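Local coordinates for phage tail sheath protein (PDB 3HXL) that probably forms part of the contractile sheath around a phage or phage-like tail, at residues 131-136 with 145-150; 119-124 with 165-170; 417-422 with 430-435. One frame throughout, in Å; residues are numbered along the deposited sequence.

Contact 1 (131-136 with 145-150); sequences FDVSTL and QTVSDI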
loop_
_atom_site.group_PDB
_atom_site.type_symbol
_atom_site.label_atom_id
_atom_site.label_comp_id
_atom_site.label_asym_id
_atom_site.label_seq_id
_atom_site.Cartn_x
_atom_site.Cartn_y
_atom_site.Cartn_z
ATOM N N PHE A 131 29.723 -20.874 -28.279
ATOM C CA PHE A 131 30.134 -19.853 -27.327
ATOM C C PHE A 131 29.293 -19.937 -26.062
ATOM O O PHE A 131 28.130 -20.332 -26.105
ATOM C CB PHE A 131 29.971 -18.445 -27.916
ATOM C CG PHE A 131 30.754 -18.207 -29.172
ATOM C CD1 PHE A 131 30.331 -18.740 -30.385
ATOM C CD2 PHE A 131 31.905 -17.424 -29.149
ATOM C CE1 PHE A 131 31.039 -18.497 -31.559
ATOM C CE2 PHE A 131 32.623 -17.174 -30.319
ATOM C CZ PHE A 131 32.187 -17.712 -31.525
ATOM N N ASP A 132 29.892 -19.573 -24.937
ATOM C CA ASP A 132 29.173 -19.561 -23.674
ATOM C C ASP A 132 28.871 -18.101 -23.372
ATOM O O ASP A 132 29.771 -17.337 -23.020
ATOM C CB ASP A 132 30.018 -20.165 -22.546
ATOM C CG ASP A 132 30.164 -21.672 -22.667
ATOM O OD1 ASP A 132 29.163 -22.353 -22.973
ATOM O OD2 ASP A 132 31.282 -22.179 -22.442
ATOM N N VAL A 133 27.610 -17.708 -23.538
ATOM C CA VAL A 133 27.204 -16.331 -23.280
ATOM C C VAL A 133 26.602 -16.240 -21.885
ATOM O O VAL A 133 25.524 -16.773 -21.618
ATOM C CB VAL A 133 26.168 -15.843 -24.318
ATOM C CG1 VAL A 133 25.854 -14.368 -24.090
ATOM C CG2 VAL A 133 26.707 -16.058 -25.719
ATOM N N SER A 134 27.314 -15.567 -20.993
ATOM C CA SER A 134 26.848 -15.434 -19.626
ATOM C C SER A 134 26.464 -14.004 -19.280
ATOM O O SER A 134 27.068 -13.041 -19.762
ATOM C CB SER A 134 27.925 -15.946 -18.667
ATOM O OG SER A 134 28.169 -17.325 -18.889
ATOM N N THR A 135 25.437 -13.879 -18.449
ATOM C CA THR A 135 24.960 -12.580 -18.005
ATOM C C THR A 135 25.316 -12.458 -16.530
ATOM O O THR A 135 24.877 -13.264 -15.704
ATOM C CB THR A 135 23.427 -12.457 -18.175
ATOM O OG1 THR A 135 23.081 -12.703 -19.541
ATOM C CG2 THR A 135 22.955 -11.063 -17.786
ATOM N N LEU A 136 26.131 -11.460 -16.208
ATOM C CA LEU A 136 26.552 -11.234 -14.834
ATOM C C LEU A 136 25.903 -9.999 -14.240
ATOM O O LEU A 136 25.720 -8.986 -14.918
ATOM C CB LEU A 136 28.073 -11.078 -14.752
ATOM C CG LEU A 136 28.944 -12.342 -14.754
ATOM C CD1 LEU A 136 28.688 -13.166 -15.995
ATOM C CD2 LEU A 136 30.403 -11.930 -14.669
ATOM N N GLN A 145 24.131 -19.312 -21.480
ATOM C CA GLN A 145 23.581 -19.972 -22.653
ATOM C C GLN A 145 24.696 -20.346 -23.626
ATOM O O GLN A 145 25.538 -19.514 -23.971
ATOM C CB GLN A 145 22.578 -19.049 -23.350
ATOM C CG GLN A 145 21.333 -18.743 -22.529
ATOM C CD GLN A 145 20.383 -17.806 -23.247
ATOM O OE1 GLN A 145 20.059 -18.010 -24.421
ATOM N NE2 GLN A 145 19.918 -16.776 -22.543
ATOM N N THR A 146 24.701 -21.602 -24.055
ATOM C CA THR A 146 25.701 -22.081 -25.002
ATOM C C THR A 146 25.036 -22.110 -26.367
ATOM O O THR A 146 24.095 -22.869 -26.592
ATOM C CB THR A 146 26.191 -23.495 -24.641
ATOM O OG1 THR A 146 26.771 -23.475 -23.332
ATOM C CG2 THR A 146 27.242 -23.966 -25.641
ATOM N N VAL A 147 25.519 -21.273 -27.274
ATOM C CA VAL A 147 24.931 -21.200 -28.601
ATOM C C VAL A 147 25.982 -21.177 -29.699
ATOM O O VAL A 147 27.179 -21.071 -29.429
ATOM C CB VAL A 147 24.059 -19.942 -28.734
ATOM C CG1 VAL A 147 22.906 -20.004 -27.743
ATOM C CG2 VAL A 147 24.901 -18.703 -28.473
ATOM N N SER A 148 25.519 -21.277 -30.939
ATOM C CA SER A 148 26.400 -21.258 -32.098
ATOM C C SER A 148 26.538 -19.828 -32.605
ATOM O O SER A 148 27.611 -19.413 -33.040
ATOM C CB SER A 148 25.823 -22.135 -33.212
ATOM O OG SER A 148 25.716 -23.486 -32.805
ATOM N N ASP A 149 25.441 -19.080 -32.539
ATOM C CA ASP A 149 25.413 -17.702 -33.004
ATOM C C ASP A 149 24.415 -16.862 -32.206
ATOM O O ASP A 149 23.823 -17.337 -31.235
ATOM C CB ASP A 149 25.038 -17.668 -34.486
ATOM C CG ASP A 149 23.832 -18.533 -34.799
ATOM O OD1 ASP A 149 22.816 -18.426 -34.080
ATOM O OD2 ASP A 149 23.896 -19.323 -35.767
ATOM N N ILE A 150 24.232 -15.614 -32.628
ATOM C CA ILE A 150 23.311 -14.702 -31.958
ATOM C C ILE A 150 21.868 -15.198 -32.016
ATOM O O ILE A 150 21.109 -15.051 -31.057
ATOM C CB ILE A 150 23.364 -13.300 -32.591
ATOM C CG1 ILE A 150 24.760 -12.704 -32.416
ATOM C CG2 ILE A 150 22.312 -12.401 -31.952
ATOM C CD1 ILE A 150 24.960 -11.394 -33.142
#

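Contact 2 (119-124 with 165-170); sequences LVIQEN and GALTET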
loop_
_atom_site.group_PDB
_atom_site.type_symbol
_atom_site.label_atom_id
_atom_site.label_comp_id
_atom_site.label_asym_id
_atom_site.label_seq_id
_atom_site.Cartn_x
_atom_site.Cartn_y
_atom_site.Cartn_z
ATOM N N LEU A 119 28.253 -8.433 -19.690
ATOM C CA LEU A 119 28.194 -9.525 -20.654
ATOM C C LEU A 119 29.544 -10.225 -20.763
ATOM O O LEU A 119 30.590 -9.578 -20.783
ATOM C CB LEU A 119 27.797 -8.988 -22.030
ATOM C CG LEU A 119 27.952 -9.966 -23.196
ATOM C CD1 LEU A 119 26.910 -11.063 -23.087
ATOM C CD2 LEU A 119 27.811 -9.219 -24.512
ATOM N N VAL A 120 29.504 -11.550 -20.830
ATOM C CA VAL A 120 30.705 -12.362 -20.965
ATOM C C VAL A 120 30.468 -13.390 -22.072
ATOM O O VAL A 120 29.505 -14.162 -22.019
ATOM C CB VAL A 120 31.042 -13.097 -19.643
ATOM C CG1 VAL A 120 32.244 -14.020 -19.846
ATOM C CG2 VAL A 120 31.350 -12.081 -18.548
ATOM N N ILE A 121 31.340 -13.378 -23.079
ATOM C CA ILE A 121 31.246 -14.299 -24.212
ATOM C C ILE A 121 32.591 -14.999 -24.386
ATOM O O ILE A 121 33.591 -14.376 -24.738
ATOM C CB ILE A 121 30.890 -13.548 -25.523
ATOM C CG1 ILE A 121 29.556 -12.815 -25.356
ATOM C CG2 ILE A 121 30.779 -14.533 -26.681
ATOM C CD1 ILE A 121 29.180 -11.960 -26.552
ATOM N N GLN A 122 32.605 -16.298 -24.118
ATOM C CA GLN A 122 33.820 -17.086 -24.227
ATOM C C GLN A 122 33.564 -18.350 -25.034
ATOM O O GLN A 122 32.507 -18.975 -24.920
ATOM C CB GLN A 122 34.329 -17.452 -22.827
ATOM C CG GLN A 122 34.741 -16.249 -21.988
ATOM C CD GLN A 122 36.094 -15.687 -22.390
ATOM O OE1 GLN A 122 37.130 -16.304 -22.141
ATOM N NE2 GLN A 122 36.090 -14.515 -23.024
ATOM N N GLU A 123 34.536 -18.715 -25.864
ATOM C CA GLU A 123 34.421 -19.913 -26.677
ATOM C C GLU A 123 34.212 -21.093 -25.735
ATOM O O GLU A 123 34.866 -21.186 -24.695
ATOM C CB GLU A 123 35.698 -20.103 -27.496
ATOM C CG GLU A 123 35.762 -21.395 -28.287
ATOM C CD GLU A 123 37.086 -21.549 -29.013
ATOM O OE1 GLU A 123 37.373 -20.720 -29.903
ATOM O OE2 GLU A 123 37.837 -22.490 -28.688
ATOM N N ASN A 124 33.289 -21.978 -26.093
ATOM C CA ASN A 124 32.996 -23.150 -25.278
ATOM C C ASN A 124 34.205 -24.082 -25.278
ATOM O O ASN A 124 34.832 -24.297 -26.315
ATOM C CB ASN A 124 31.759 -23.863 -25.830
ATOM C CG ASN A 124 31.391 -25.098 -25.034
ATOM O OD1 ASN A 124 32.022 -26.149 -25.165
ATOM N ND2 ASN A 124 30.367 -24.974 -24.196
ATOM N N GLY A 165 23.979 -12.412 -37.123
ATOM C CA GLY A 165 25.286 -12.892 -37.528
ATOM C C GLY A 165 26.041 -13.664 -36.464
ATOM O O GLY A 165 25.447 -14.264 -35.568
ATOM N N ALA A 166 27.365 -13.630 -36.557
ATOM C CA ALA A 166 28.219 -14.353 -35.628
ATOM C C ALA A 166 28.579 -13.587 -34.368
ATOM O O ALA A 166 28.609 -12.355 -34.343
ATOM C CB ALA A 166 29.489 -14.791 -36.340
ATOM N N LEU A 167 28.874 -14.347 -33.323
ATOM C CA LEU A 167 29.255 -13.786 -32.041
ATOM C C LEU A 167 30.757 -13.540 -31.988
ATOM O O LEU A 167 31.528 -14.138 -32.744
ATOM C CB LEU A 167 28.859 -14.742 -30.916
ATOM C CG LEU A 167 27.360 -14.899 -30.627
ATOM C CD1 LEU A 167 27.116 -16.205 -29.881
ATOM C CD2 LEU A 167 26.863 -13.706 -29.815
ATOM N N THR A 168 31.150 -12.650 -31.084
ATOM C CA THR A 168 32.544 -12.286 -30.856
ATOM C C THR A 168 32.793 -12.397 -29.355
ATOM O O THR A 168 31.937 -12.026 -28.554
ATOM C CB THR A 168 32.828 -10.830 -31.296
ATOM O OG1 THR A 168 32.841 -10.753 -32.726
ATOM C CG2 THR A 168 34.166 -10.354 -30.747
ATOM N N GLU A 169 33.962 -12.900 -28.975
ATOM C CA GLU A 169 34.296 -13.058 -27.561
ATOM C C GLU A 169 34.504 -11.743 -26.820
ATOM O O GLU A 169 34.714 -10.695 -27.425
ATOM C CB GLU A 169 35.561 -13.903 -27.400
ATOM C CG GLU A 169 35.370 -15.392 -27.612
ATOM C CD GLU A 169 36.619 -16.182 -27.262
ATOM O OE1 GLU A 169 37.661 -15.971 -27.919
ATOM O OE2 GLU A 169 36.559 -17.006 -26.324
ATOM N N THR A 170 34.440 -11.819 -25.496
ATOM C CA THR A 170 34.665 -10.665 -24.637
ATOM C C THR A 170 34.855 -11.156 -23.213
ATOM O O THR A 170 34.071 -11.962 -22.713
ATOM C CB THR A 170 33.490 -9.647 -24.680
ATOM O OG1 THR A 170 33.740 -8.597 -23.738
ATOM C CG2 THR A 170 32.166 -10.318 -24.343
#

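Contact 3 (417-422 with 430-435); sequences YIEAYA and KIYVRV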
loop_
_atom_site.group_PDB
_atom_site.type_symbol
_atom_site.label_atom_id
_atom_site.label_comp_id
_atom_site.label_asym_id
_atom_site.label_seq_id
_atom_site.Cartn_x
_atom_site.Cartn_y
_atom_site.Cartn_z
ATOM N N TYR A 417 -33.961 3.576 4.089
ATOM C CA TYR A 417 -33.120 4.313 5.014
ATOM C C TYR A 417 -32.849 3.502 6.275
ATOM O O TYR A 417 -33.766 2.944 6.880
ATOM C CB TYR A 417 -33.782 5.646 5.373
ATOM C CG TYR A 417 -33.715 6.673 4.261
ATOM C CD1 TYR A 417 -32.563 7.439 4.063
ATOM C CD2 TYR A 417 -34.789 6.860 3.387
ATOM C CE1 TYR A 417 -32.479 8.364 3.022
ATOM C CE2 TYR A 417 -34.714 7.785 2.339
ATOM C CZ TYR A 417 -33.556 8.532 2.165
ATOM O OH TYR A 417 -33.466 9.441 1.134
ATOM N N ILE A 418 -31.581 3.437 6.660
ATOM C CA ILE A 418 -31.183 2.701 7.850
ATOM C C ILE A 418 -30.499 3.644 8.827
ATOM O O ILE A 418 -29.578 4.367 8.456
ATOM C CB ILE A 418 -30.204 1.578 7.503
ATOM C CG1 ILE A 418 -30.789 0.711 6.390
ATOM C CG2 ILE A 418 -29.911 0.744 8.744
ATOM C CD1 ILE A 418 -29.839 -0.343 5.888
ATOM N N GLU A 419 -30.962 3.642 10.071
ATOM C CA GLU A 419 -30.379 4.488 11.106
ATOM C C GLU A 419 -29.866 3.601 12.234
ATOM O O GLU A 419 -30.561 2.691 12.681
ATOM C CB GLU A 419 -31.423 5.465 11.654
ATOM C CG GLU A 419 -31.840 6.565 10.683
ATOM C CD GLU A 419 -32.735 7.608 11.335
ATOM O OE1 GLU A 419 -33.854 7.256 11.759
ATOM O OE2 GLU A 419 -32.316 8.779 11.427
ATOM N N ALA A 420 -28.647 3.865 12.694
ATOM C CA ALA A 420 -28.074 3.069 13.768
ATOM C C ALA A 420 -27.133 3.882 14.644
ATOM O O ALA A 420 -26.697 4.973 14.273
ATOM C CB ALA A 420 -27.323 1.883 13.183
ATOM N N TYR A 421 -26.834 3.340 15.816
ATOM C CA TYR A 421 -25.897 3.970 16.731
ATOM C C TYR A 421 -24.787 2.981 16.976
ATOM O O TYR A 421 -25.033 1.836 17.351
ATOM C CB TYR A 421 -26.559 4.331 18.057
ATOM C CG TYR A 421 -27.331 5.620 18.000
ATOM C CD1 TYR A 421 -26.714 6.805 17.596
ATOM C CD2 TYR A 421 -28.682 5.660 18.344
ATOM C CE1 TYR A 421 -27.424 7.997 17.535
ATOM C CE2 TYR A 421 -29.400 6.846 18.286
ATOM C CZ TYR A 421 -28.766 8.010 17.880
ATOM O OH TYR A 421 -29.474 9.185 17.823
ATOM N N ALA A 422 -23.560 3.425 16.735
ATOM C CA ALA A 422 -22.390 2.587 16.940
ATOM C C ALA A 422 -21.507 3.291 17.951
ATOM O O ALA A 422 -21.265 4.494 17.843
ATOM C CB ALA A 422 -21.644 2.399 15.635
ATOM N N LYS A 430 -21.417 8.007 21.411
ATOM C CA LYS A 430 -22.018 7.200 20.349
ATOM C C LYS A 430 -21.914 7.904 19.004
ATOM O O LYS A 430 -21.863 9.130 18.940
ATOM C CB LYS A 430 -23.501 6.940 20.644
ATOM C CG LYS A 430 -23.865 6.915 22.121
ATOM C CD LYS A 430 -25.335 6.560 22.344
ATOM C CE LYS A 430 -26.284 7.579 21.721
ATOM N NZ LYS A 430 -27.705 7.214 21.977
ATOM N N ILE A 431 -21.889 7.126 17.927
ATOM C CA ILE A 431 -21.817 7.699 16.592
ATOM C C ILE A 431 -23.061 7.313 15.797
ATOM O O ILE A 431 -23.459 6.148 15.776
ATOM C CB ILE A 431 -20.556 7.225 15.844
ATOM C CG1 ILE A 431 -19.307 7.790 16.534
ATOM C CG2 ILE A 431 -20.607 7.682 14.384
ATOM C CD1 ILE A 431 -18.003 7.315 15.944
ATOM N N TYR A 432 -23.675 8.310 15.168
ATOM C CA TYR A 432 -24.872 8.120 14.356
ATOM C C TYR A 432 -24.473 7.646 12.962
ATOM O O TYR A 432 -23.594 8.226 12.326
ATOM C CB TYR A 432 -25.645 9.439 14.256
ATOM C CG TYR A 432 -26.793 9.428 13.270
ATOM C CD1 TYR A 432 -27.935 8.657 13.498
ATOM C CD2 TYR A 432 -26.732 10.186 12.100
ATOM C CE1 TYR A 432 -28.988 8.644 12.580
ATOM C CE2 TYR A 432 -27.774 10.180 11.177
ATOM C CZ TYR A 432 -28.899 9.409 11.422
ATOM O OH TYR A 432 -29.925 9.405 10.503
ATOM N N VAL A 433 -25.122 6.585 12.501
ATOM C CA VAL A 433 -24.841 6.012 11.189
ATOM C C VAL A 433 -26.119 6.033 10.363
ATOM O O VAL A 433 -27.130 5.447 10.756
ATOM C CB VAL A 433 -24.359 4.552 11.313
ATOM C CG1 VAL A 433 -24.070 3.974 9.935
ATOM C CG2 VAL A 433 -23.131 4.489 12.190
ATOM N N ARG A 434 -26.074 6.715 9.226
ATOM C CA ARG A 434 -27.236 6.808 8.353
ATOM C C ARG A 434 -26.911 6.179 7.009
ATOM O O ARG A 434 -25.953 6.579 6.343
ATOM C CB ARG A 434 -27.631 8.275 8.154
ATOM C CG ARG A 434 -28.838 8.482 7.251
ATOM C CD ARG A 434 -29.003 9.958 6.893
ATOM N NE ARG A 434 -30.256 10.220 6.189
ATOM C CZ ARG A 434 -31.459 10.117 6.745
ATOM N NH1 ARG A 434 -32.548 10.373 6.030
ATOM N NH2 ARG A 434 -31.576 9.762 8.017
ATOM N N VAL A 435 -27.706 5.187 6.620
ATOM C CA VAL A 435 -27.512 4.501 5.351
ATOM C C VAL A 435 -28.686 4.760 4.420
ATOM O O VAL A 435 -29.846 4.580 4.797
ATOM C CB VAL A 435 -27.388 2.970 5.533
ATOM C CG1 VAL A 435 -27.072 2.316 4.192
ATOM C CG2 VAL A 435 -26.316 2.646 6.552
#

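Contact 1 (131-136 with 145-150)
Val133 and Val147 meet on the packed face of a two-stranded antiparallel ladder. Their CG2 methyls are 4.2 Å apart, and both side chains are buried. With Val133 CG1 anti to the backbone N (chi1 -175°), CG2 is the branch turned to Val147. It also comes near Gln145 O. Phe161 of strand 159-162 touches Val133 and Gln145, and Leu167 packs on Val147.

The backbones are joined by four hydrogen bonds in two reciprocal pairs. Phe131 N reaches Val147 O at 2.8 Å, and Val147 N returns to Phe131 O. Val133 N gives to Gln145 O at 2.8 Å, and Gln145 N gives to Val133 O. Asp132 and Thr146 form the non-hydrogen-bonded pair between them. There Thr146 CA brings a C-H to Phe131 O at 3.2 Å.

The Phe131 ring shares the valine face but lies at the end of the ladder. Val147 O and Ser148 O sit at its edge, near its plane, with Phe131 CE1 3.8 Å from Ser148 O. Ser148, just past the strand, is the exposed end of the ladder. The amide end of Gln145 turns away from the ladder; its NE2 hydrogen-bonds to Ala154 O and Asp143 OD2.

The other face is polar and more open. Asp132 and Thr146 lie side by side and point the same way. Thr146 OG1 donates to Asp132 OD1 at 2.7 Å, meeting the oxygen nearly along its C-O bond. Asn124 ND2 donates to the same OD1, so two donors grip it. Thr146 itself is exposed.

The two strands, 131-137 and 140-147, make a beta hairpin at one edge of a four-stranded antiparallel sheet in the beta-sandwich domain of the tail sheath family.

Contact 2 (119-124 with 165-170)
Ile121 and Thr170 are joined by two backbone hydrogen bonds. Thr170 N gives to Ile121 O at 2.8 Å, and Ile121 N gives to Thr170 O at 3.1 Å. Thr170 CG2 packs 3.7 Å from Ile121 CB. Ile121 CG2 and CD1 both lie against Thr168 O, the former at 3.3 Å. CD1 also approaches Leu167 CD2.

This single bridge is where strand 170-174 begins to pair with strand 117-123, at the edge of the four-stranded antiparallel sheet of the beta-sandwich domain. Before it, segment 165-170 is loop and runs across the strand.

Glu169 continues the contact with its side chain. CG is beside the backbone N (chi1 -76°), and the chain runs extended past Ile121 O. Glu169 OE2 then accepts from Glu123 N at 2.7 Å, on its anti side and 33° out of the carboxylate plane. Gln122 bends at chi2 (-77°), and its NE2 makes weak bonds to Ile121 O and Thr170 O.

Farther out, Leu103 of strand 103-107 and Phe131 of strand 131-137 each touch both Ile121 and Leu167. Asn102 ND2 hydrogen-bonds to Ala166 O.

Contact 3 (417-422 with 430-435)
Tyr432 OH donates to Glu419 OE2 at 2.6 Å, using the anti lone pair of the carboxylate oxygen. The carboxylate and ring planes are 85° apart. Tyr432 CG is anti to its backbone N (chi1 171°), whereas Glu419 CG lies beside its own N. The two side chains therefore cross obliquely, which brings OH and OE2 together. Glu419 CG also packs against the Tyr432 hydroxyl.

Arg434 lies directly across from Glu419; Tyr432 reaches it diagonally. The arginine chain is extended from CG to NE. Arg434 NH2 gives a hydrogen bond to Tyr432 OH at 3.0 Å, in the guanidinium plane. The same nitrogen forms a long salt bridge to Glu419 OE2, at 3.6 Å. Tyr417 CD1 covers one face of the guanidinium, 3.5 Å from Arg434 NH1.

At the other end, Lys430 folds over Tyr421. The bend at chi3 (-62°) puts CE over the Tyr421 ring in a CH-pi contact. NZ lies over the same face and makes a cation-pi contact, 4.1 Å from the ring centroid. Tyr421 CE1 meets Tyr432 CB.

The opposite face is apolar. Ile418 and Val435 lie side by side, their CB atoms 3.7 Å apart. Ala420 and Ala422 pack beside Val433. Helix 344-364 touches Ile418, Ile431 and Val435, and helix 373-392 touches Ile418 and Ala422. Six backbone hydrogen bonds join the strands, in the reciprocal pairs Ile418-Val435, Ala420-Val433 and Ala422-Ile431.

Strands 415-422 and 431-438 thus form a two-faced hairpin in the C-terminal domain. Its apolar face packs on helices. On the polar face OE2 accepts a hydrogen bond from the phenol while facing the guanidinium, which would be expected to stabilise the carboxylate charge.

Contacts 1 and 2 belong to one sheet in the beta-sandwich domain, with centres about 7 Å apart. Strands 117-123 and 131-137 are neighbours there. Asp132 N and Ser134 N bond to Gln122 O and Val120 O, and Ile150 packs on Leu167. Contact 3 is a separate hairpin in the C-terminal domain, its centre about 69 Å from that of contact 1. Each contact is part core and part surface. The hairpins of contacts 1 and 3 have longer ladders than contact 2, a loop joining a strand by one bridge. Contact 2 adds a carboxylate-to-backbone bond. Contact 1 has one Asp-Thr bond, whereas contact 3 carries aromatic and charged groups.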